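Local coordinates for protein arylamine n-acetyltransferase (Mycobacterium smegmatis, PDB 1W5R) that transfers, in its unmodified form, an acetyl group from acetyl-coenzyme A to arylamines, and here carries a change in its catalytic triad, at residues E92-M101 with Q177-R187. The protein carries 1 engineered substitution. Numbering follows the deposited sequence.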
loop_
_atom_site.group_PDB
_atom_site.type_symbol
_atom_site.label_atom_id
_atom_site.label_comp_id
_atom_site.label_asym_id
_atom_site.label_seq_id
_atom_site.Cartn_x
_atom_site.Cartn_y
_atom_site.Cartn_z
ATOM N N GLU A 92 -26.190 28.057 4.297
ATOM C CA GLU A 92 -26.123 28.215 5.749
ATOM C C GLU A 92 -24.941 27.408 6.274
ATOM O O GLU A 92 -24.673 26.302 5.778
ATOM C CB GLU A 92 -27.429 27.791 6.412
ATOM C CG GLU A 92 -28.580 28.731 6.028
ATOM C CD GLU A 92 -29.931 28.311 6.563
ATOM O OE1 GLU A 92 -30.148 27.104 6.806
ATOM O OE2 GLU A 92 -30.792 29.207 6.726
ATOM N N ARG A 93 -24.213 27.986 7.230
ATOM C CA ARG A 93 -23.101 27.300 7.881
ATOM C C ARG A 93 -23.562 26.618 9.149
ATOM O O ARG A 93 -24.145 27.243 10.038
ATOM C CB ARG A 93 -21.955 28.266 8.214
ATOM C CG ARG A 93 -21.122 28.740 7.021
ATOM C CD ARG A 93 -21.881 29.729 6.122
ATOM N NE ARG A 93 -20.961 30.379 5.199
ATOM C CZ ARG A 93 -21.309 31.261 4.266
ATOM N NH1 ARG A 93 -22.586 31.619 4.114
ATOM N NH2 ARG A 93 -20.378 31.786 3.485
ATOM N N LEU A 94 -23.323 25.316 9.237
ATOM C CA LEU A 94 -23.721 24.574 10.420
ATOM C C LEU A 94 -22.498 24.113 11.198
ATOM O O LEU A 94 -21.400 24.009 10.628
ATOM C CB LEU A 94 -24.552 23.353 10.019
ATOM C CG LEU A 94 -25.720 23.598 9.047
ATOM C CD1 LEU A 94 -26.486 22.307 8.776
ATOM C CD2 LEU A 94 -26.677 24.665 9.575
ATOM N N SER A 95 -22.705 23.840 12.480
ATOM C CA SER A 95 -21.677 23.248 13.333
ATOM C C SER A 95 -22.073 21.849 13.789
ATOM O O SER A 95 -23.265 21.511 13.849
ATOM C CB SER A 95 -21.408 24.136 14.560
ATOM O OG SER A 95 -22.567 24.217 15.371
ATOM N N GLY A 96 -21.065 21.043 14.115
ATOM C CA GLY A 96 -21.312 19.696 14.592
ATOM C C GLY A 96 -20.246 19.161 15.535
ATOM O O GLY A 96 -19.207 19.799 15.760
ATOM N N ARG A 97 -20.520 17.984 16.080
ATOM C CA ARG A 97 -19.678 17.314 17.066
ATOM C C ARG A 97 -19.229 15.998 16.447
ATOM O O ARG A 97 -20.057 15.260 15.893
ATOM C CB ARG A 97 -20.491 16.998 18.328
ATOM C CG ARG A 97 -21.202 18.209 18.941
ATOM C CD ARG A 97 -21.968 17.810 20.192
ATOM N NE ARG A 97 -22.840 18.892 20.636
ATOM C CZ ARG A 97 -22.447 19.891 21.431
ATOM N NH1 ARG A 97 -21.211 19.935 21.907
ATOM N NH2 ARG A 97 -23.310 20.831 21.771
ATOM N N VAL A 98 -17.932 15.698 16.524
ATOM C CA VAL A 98 -17.405 14.494 15.878
ATOM C C VAL A 98 -17.532 13.304 16.808
ATOM O O VAL A 98 -17.035 13.305 17.931
ATOM C CB VAL A 98 -15.933 14.707 15.391
ATOM C CG1 VAL A 98 -15.345 13.411 14.769
ATOM C CG2 VAL A 98 -15.869 15.856 14.397
ATOM N N VAL A 99 -18.203 12.260 16.316
ATOM C CA VAL A 99 -18.436 11.069 17.128
ATOM C C VAL A 99 -17.706 9.855 16.552
ATOM O O VAL A 99 -17.883 8.730 17.034
ATOM C CB VAL A 99 -19.951 10.755 17.271
ATOM C CG1 VAL A 99 -20.687 11.905 17.955
ATOM C CG2 VAL A 99 -20.581 10.448 15.901
ATOM N N TRP A 100 -16.885 10.092 15.536
ATOM C CA TRP A 100 -16.217 9.003 14.834
ATOM C C TRP A 100 -15.387 8.122 15.772
ATOM O O TRP A 100 -14.500 8.607 16.472
ATOM C CB TRP A 100 -15.382 9.540 13.675
ATOM C CG TRP A 100 -15.165 8.492 12.625
ATOM C CD1 TRP A 100 -15.864 7.325 12.480
ATOM C CD2 TRP A 100 -14.216 8.524 11.559
ATOM N NE1 TRP A 100 -15.398 6.623 11.399
ATOM C CE2 TRP A 100 -14.383 7.336 10.815
ATOM C CE3 TRP A 100 -13.231 9.440 11.161
ATOM C CZ2 TRP A 100 -13.602 7.033 9.700
ATOM C CZ3 TRP A 100 -12.454 9.141 10.045
ATOM C CH2 TRP A 100 -12.645 7.947 9.329
ATOM N N MET A 101 -15.716 6.829 15.782
ATOM C CA MET A 101 -15.020 5.808 16.586
ATOM C C MET A 101 -15.094 6.036 18.098
ATOM O O MET A 101 -14.341 5.421 18.859
ATOM C CB MET A 101 -13.561 5.650 16.136
ATOM C CG MET A 101 -13.394 5.167 14.703
ATOM S SD MET A 101 -14.208 3.581 14.410
ATOM C CE MET A 101 -13.162 2.467 15.352
ATOM N N GLN A 177 -20.665 3.524 10.077
ATOM C CA GLN A 177 -19.904 4.253 11.083
ATOM C C GLN A 177 -20.428 5.672 11.187
ATOM O O GLN A 177 -20.386 6.421 10.212
ATOM C CB GLN A 177 -18.427 4.288 10.708
ATOM C CG GLN A 177 -17.809 2.891 10.726
ATOM C CD GLN A 177 -16.312 2.886 10.689
ATOM O OE1 GLN A 177 -15.675 3.899 10.401
ATOM N NE2 GLN A 177 -15.727 1.727 10.987
ATOM N N PRO A 178 -20.971 6.031 12.357
ATOM C CA PRO A 178 -21.310 7.424 12.590
ATOM C C PRO A 178 -20.065 8.310 12.514
ATOM O O PRO A 178 -19.000 7.953 13.055
ATOM C CB PRO A 178 -21.876 7.399 14.019
ATOM C CG PRO A 178 -22.379 5.972 14.202
ATOM C CD PRO A 178 -21.336 5.175 13.508
ATOM N N LEU A 179 -20.206 9.447 11.840
ATOM C CA LEU A 179 -19.098 10.379 11.651
ATOM C C LEU A 179 -19.247 11.582 12.571
ATOM O O LEU A 179 -18.334 11.889 13.348
ATOM C CB LEU A 179 -19.016 10.838 10.199
ATOM C CG LEU A 179 -18.854 9.733 9.135
ATOM C CD1 LEU A 179 -18.702 10.406 7.783
ATOM C CD2 LEU A 179 -17.693 8.760 9.421
ATOM N N TYR A 180 -20.385 12.271 12.483
ATOM C CA TYR A 180 -20.605 13.417 13.343
ATOM C C TYR A 180 -22.086 13.681 13.493
ATOM O O TYR A 180 -22.898 13.171 12.710
ATOM C CB TYR A 180 -19.875 14.651 12.807
ATOM C CG TYR A 180 -20.157 15.018 11.360
ATOM C CD1 TYR A 180 -21.301 15.743 10.995
ATOM C CD2 TYR A 180 -19.262 14.656 10.344
ATOM C CE1 TYR A 180 -21.547 16.105 9.658
ATOM C CE2 TYR A 180 -19.499 15.013 9.008
ATOM C CZ TYR A 180 -20.656 15.730 8.672
ATOM O OH TYR A 180 -20.890 16.133 7.372
ATOM N N THR A 181 -22.425 14.465 14.511
ATOM C CA THR A 181 -23.771 14.927 14.718
ATOM C C THR A 181 -23.797 16.433 14.495
ATOM O O THR A 181 -22.790 17.102 14.664
ATOM C CB THR A 181 -24.257 14.610 16.146
ATOM O OG1 THR A 181 -23.491 15.361 17.102
ATOM C CG2 THR A 181 -24.141 13.116 16.455
ATOM N N PHE A 182 -24.942 16.960 14.090
ATOM C CA PHE A 182 -25.073 18.398 13.874
ATOM C C PHE A 182 -26.528 18.816 13.960
ATOM O O PHE A 182 -27.429 17.996 13.747
ATOM C CB PHE A 182 -24.481 18.796 12.508
ATOM C CG PHE A 182 -25.233 18.239 11.316
ATOM C CD1 PHE A 182 -26.205 18.999 10.670
ATOM C CD2 PHE A 182 -24.949 16.967 10.828
ATOM C CE1 PHE A 182 -26.887 18.498 9.557
ATOM C CE2 PHE A 182 -25.635 16.457 9.722
ATOM C CZ PHE A 182 -26.600 17.221 9.086
ATOM N N THR A 183 -26.757 20.091 14.271
ATOM C CA THR A 183 -28.094 20.655 14.152
ATOM C C THR A 183 -28.167 21.560 12.926
ATOM O O THR A 183 -27.140 21.944 12.351
ATOM C CB THR A 183 -28.528 21.450 15.419
ATOM O OG1 THR A 183 -27.879 22.736 15.429
ATOM C CG2 THR A 183 -28.218 20.677 16.702
ATOM N N THR A 184 -29.384 21.921 12.521
ATOM C CA THR A 184 -29.544 22.771 11.361
ATOM C C THR A 184 -29.674 24.260 11.723
ATOM O O THR A 184 -30.079 25.050 10.888
ATOM C CB THR A 184 -30.737 22.320 10.476
ATOM O OG1 THR A 184 -31.951 22.366 11.242
ATOM C CG2 THR A 184 -30.501 20.906 9.951
ATOM N N GLU A 185 -29.292 24.629 12.946
ATOM C CA GLU A 185 -29.268 26.047 13.338
ATOM C C GLU A 185 -28.111 26.769 12.629
ATOM O O GLU A 185 -26.945 26.410 12.828
ATOM C CB GLU A 185 -29.115 26.186 14.850
ATOM C CG GLU A 185 -29.098 27.639 15.335
ATOM C CD GLU A 185 -28.765 27.772 16.815
ATOM O OE1 GLU A 185 -28.734 26.749 17.541
ATOM O OE2 GLU A 185 -28.525 28.928 17.263
ATOM N N PRO A 186 -28.418 27.768 11.780
ATOM C CA PRO A 186 -27.337 28.493 11.117
ATOM C C PRO A 186 -26.427 29.207 12.123
ATOM O O PRO A 186 -26.911 29.819 13.099
ATOM C CB PRO A 186 -28.077 29.517 10.254
ATOM C CG PRO A 186 -29.429 28.886 10.021
ATOM C CD PRO A 186 -29.742 28.263 11.348
ATOM N N ARG A 187 -25.120 29.147 11.869
ATOM C CA ARG A 187 -24.134 29.701 12.786
ATOM C C ARG A 187 -23.482 30.933 12.201
ATOM O O ARG A 187 -23.168 30.975 11.004
ATOM C CB ARG A 187 -23.037 28.675 13.103
ATOM C CG ARG A 187 -23.528 27.330 13.593
ATOM C CD ARG A 187 -24.282 27.506 14.897
ATOM N NE ARG A 187 -24.642 26.222 15.486
ATOM C CZ ARG A 187 -25.385 26.074 16.573
ATOM N NH1 ARG A 187 -25.862 27.144 17.217
ATOM N NH2 ARG A 187 -25.638 24.854 17.025
HETATM O O HOH W 1 -24.804 30.456 8.520
HETATM O O HOH W 2 -25.502 24.200 13.275
HETATM O O HOH W 3 -25.125 22.223 15.784
HETATM O O HOH W 4 -17.884 5.805 14.259
#
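Arg97 and Thr181 form the one hydrogen-bonded antiparallel pair here: Arg97 N reaches Thr181 O at 2.8 Å, and Thr181 N returns to Arg97 O. Val99 N then bonds Leu179 O, where a classic beta bulge puts Leu179 and Tyr180 both opposite Leu168. Toward Arg187 the two backbones draw apart and waters bridge them. One water joins Ser95 N to the carbonyls of Thr183 and Glu185; another links Ser95 O, Thr183 N and Arg187 NH2. A direct backbone hydrogen bond returns at Arg187 N to Arg93 O (2.8 Å).

Among the side chains, Arg187 bends at chi2 (-62°), bringing NE to Ser95 OG at 2.9 Å, with the hydroxyl 33° out of the guanidinium plane; Gln111 also bonds that hydroxyl. Arg187 NH1 makes a salt bridge to Glu185 OE1. At the other end Trp100 NE1 donates to Gln177 OE1 (2.9 Å), which lies near the indole plane, although the donor stands 35° out of the amide plane.

Apolar contacts complete the seam. Leu179 CD2 sits over the five-membered ring of Trp100, a CH-pi contact 3.7 Å from its centroid, while Met101 CG lies against the opposite face, toward its rim. Leu94 CD1 meets Phe182 CD1 at 3.8 Å.

The contact joins the two middle strands, 90-98 and 175-182, of the large antiparallel sheet in the N-acetyltransferase fold: strand 111-119 flanks 90-98, strand 165-172 flanks 175-182, and Arg93 reaches Glu85 on helix 73-87.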